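Local coordinates for copper-containing nitrite reductase (Thermus scotoductus, PDB 6HBE), which probably reduces nitrite to nitric oxide with electrons from a cytochrome c, working as a copper-containing homotrimer in denitrification, at residues Lys139-Tyr142 with Arg143-Glu147. Numbering follows the deposited sequence.
Sequences KEKY and RMERE
The Arg146 guanidinium comes obliquely to Lys141 O, with NH1 3.8 Å from that oxygen. A water sits at the guanidinium edge, in its plane. It accepts from Arg146 NH1 at 3.0 Å and donates to both Lys141 O and Glu140 OE2. The bend at chi3 (66°) turns the Arg146 guanidinium back toward the loop. The Arg143 guanidinium has the Glu147 carboxylate carbon at its edge; Arg143 NE bonds Glu147 OE2 at 3.0 Å, from above the carboxylate plane.

Lys141 and Glu145 cross obliquely. Lys141 NZ forms a salt bridge with Glu145 OE2 at 3.6 Å, and Lys141 CD lies 3.7 Å from the same oxygen. Glu145 OE1 receives a bond from a second water, which accepts from Tyr142 N at 3.0 Å. This oxygen also pairs with Arg201.

Tyr142 is the N-cap residue of helix 143-148. Its carbonyl accepts the first helical bond, from Arg146 N at 3.1 Å and nearly straight (168°). Its hydroxyl bonds Gly229 O, tying the helix start to the neighbouring cupredoxin domain.

Acidic Glu145 in the first turn would probably interact favourably with the helix dipole, while its two cationic partners should favour the carboxylate form.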
loop_
_atom_site.group_PDB
_atom_site.type_symbol
_atom_site.label_atom_id
_atom_site.label_comp_id
_atom_site.label_asym_id
_atom_site.label_seq_id
_atom_site.Cartn_x
_atom_site.Cartn_y
_atom_site.Cartn_z
ATOM N N LYS C 139 -33.601 -13.895 3.773
ATOM C CA LYS C 139 -34.950 -14.345 3.500
ATOM C C LYS C 139 -35.380 -13.808 2.143
ATOM O O LYS C 139 -35.965 -14.534 1.377
ATOM C CB LYS C 139 -35.939 -13.873 4.575
ATOM C CG LYS C 139 -35.680 -14.454 5.961
ATOM C CD LYS C 139 -36.949 -14.998 6.624
ATOM C CE LYS C 139 -36.657 -15.532 8.023
ATOM N NZ LYS C 139 -36.467 -14.439 9.024
ATOM N N GLU C 140 -35.087 -12.538 1.860
ATOM C CA GLU C 140 -35.321 -11.952 0.532
ATOM C C GLU C 140 -34.363 -12.595 -0.466
ATOM O O GLU C 140 -33.142 -12.529 -0.283
ATOM C CB GLU C 140 -35.092 -10.427 0.567
ATOM C CG GLU C 140 -35.219 -9.722 -0.789
ATOM C CD GLU C 140 -34.853 -8.241 -0.765
ATOM O OE1 GLU C 140 -34.579 -7.669 0.318
ATOM O OE2 GLU C 140 -34.839 -7.645 -1.854
ATOM N N LYS C 141 -34.890 -13.208 -1.522
ATOM C CA LYS C 141 -34.012 -13.859 -2.511
ATOM C C LYS C 141 -33.253 -12.827 -3.370
ATOM O O LYS C 141 -33.772 -11.755 -3.651
ATOM C CB LYS C 141 -34.817 -14.831 -3.378
ATOM C CG LYS C 141 -35.370 -15.983 -2.546
ATOM C CD LYS C 141 -36.117 -17.010 -3.381
ATOM C CE LYS C 141 -36.720 -18.105 -2.506
ATOM N NZ LYS C 141 -35.684 -18.817 -1.704
ATOM N N TYR C 142 -32.008 -13.144 -3.746
ATOM C CA TYR C 142 -31.202 -12.278 -4.628
ATOM C C TYR C 142 -31.871 -12.202 -6.012
ATOM O O TYR C 142 -32.662 -13.085 -6.390
ATOM C CB TYR C 142 -29.739 -12.810 -4.741
ATOM C CG TYR C 142 -28.937 -12.748 -3.432
ATOM C CD1 TYR C 142 -28.426 -11.533 -2.946
ATOM C CD2 TYR C 142 -28.678 -13.900 -2.701
ATOM C CE1 TYR C 142 -27.698 -11.485 -1.751
ATOM C CE2 TYR C 142 -27.956 -13.866 -1.512
ATOM C CZ TYR C 142 -27.461 -12.666 -1.035
ATOM O OH TYR C 142 -26.757 -12.665 0.156
ATOM N N ARG C 143 -31.568 -11.149 -6.763
ATOM C CA ARG C 143 -32.299 -10.836 -7.987
ATOM C C ARG C 143 -32.276 -11.923 -9.081
ATOM O O ARG C 143 -33.338 -12.215 -9.672
ATOM C CB ARG C 143 -31.847 -9.479 -8.521
ATOM C CG ARG C 143 -32.475 -9.061 -9.832
ATOM C CD ARG C 143 -32.268 -7.584 -10.086
ATOM N NE ARG C 143 -32.307 -7.295 -11.505
ATOM C CZ ARG C 143 -32.062 -6.109 -12.038
ATOM N NH1 ARG C 143 -31.796 -5.061 -11.267
ATOM N NH2 ARG C 143 -32.087 -5.975 -13.358
ATOM N N MET C 144 -31.112 -12.527 -9.356
ATOM C CA MET C 144 -31.015 -13.566 -10.391
ATOM C C MET C 144 -31.757 -14.856 -9.990
ATOM O O MET C 144 -32.308 -15.544 -10.848
ATOM C CB MET C 144 -29.558 -13.894 -10.776
ATOM C CG MET C 144 -29.426 -14.742 -12.058
ATOM S SD MET C 144 -27.698 -15.011 -12.585
ATOM C CE MET C 144 -27.330 -13.406 -13.307
ATOM N N GLU C 145 -31.764 -15.206 -8.706
ATOM C CA GLU C 145 -32.594 -16.334 -8.238
ATOM C C GLU C 145 -34.082 -16.036 -8.456
ATOM O O GLU C 145 -34.809 -16.872 -8.986
ATOM C CB GLU C 145 -32.342 -16.668 -6.766
ATOM C CG GLU C 145 -33.298 -17.737 -6.203
ATOM C CD GLU C 145 -32.784 -18.477 -4.965
ATOM O OE1 GLU C 145 -31.662 -18.219 -4.461
ATOM O OE2 GLU C 145 -33.526 -19.362 -4.487
ATOM N N ARG C 146 -34.521 -14.849 -8.077
ATOM C CA ARG C 146 -35.923 -14.456 -8.269
ATOM C C ARG C 146 -36.286 -14.544 -9.751
ATOM O O ARG C 146 -37.237 -15.249 -10.108
ATOM C CB ARG C 146 -36.201 -13.052 -7.713
ATOM C CG ARG C 146 -37.650 -12.599 -7.903
ATOM C CD ARG C 146 -37.995 -11.252 -7.260
ATOM N NE ARG C 146 -37.287 -10.115 -7.869
ATOM C CZ ARG C 146 -36.260 -9.429 -7.348
ATOM N NH1 ARG C 146 -35.733 -9.718 -6.159
ATOM N NH2 ARG C 146 -35.740 -8.424 -8.050
ATOM N N GLU C 147 -35.508 -13.860 -10.597
ATOM C CA GLU C 147 -35.714 -13.844 -12.060
ATOM C C GLU C 147 -35.711 -15.210 -12.747
ATOM O O GLU C 147 -36.496 -15.420 -13.666
ATOM C CB GLU C 147 -34.693 -12.918 -12.765
ATOM C CG GLU C 147 -34.916 -11.422 -12.488
ATOM C CD GLU C 147 -33.797 -10.526 -13.013
ATOM O OE1 GLU C 147 -32.723 -11.019 -13.406
ATOM O OE2 GLU C 147 -33.980 -9.311 -13.059
HETATM O O HOH W 1 -33.577 -8.978 -4.284
HETATM O O HOH W 2 -36.309 -11.377 -4.469
HETATM O O HOH W 3 -31.364 -15.857 -2.759
#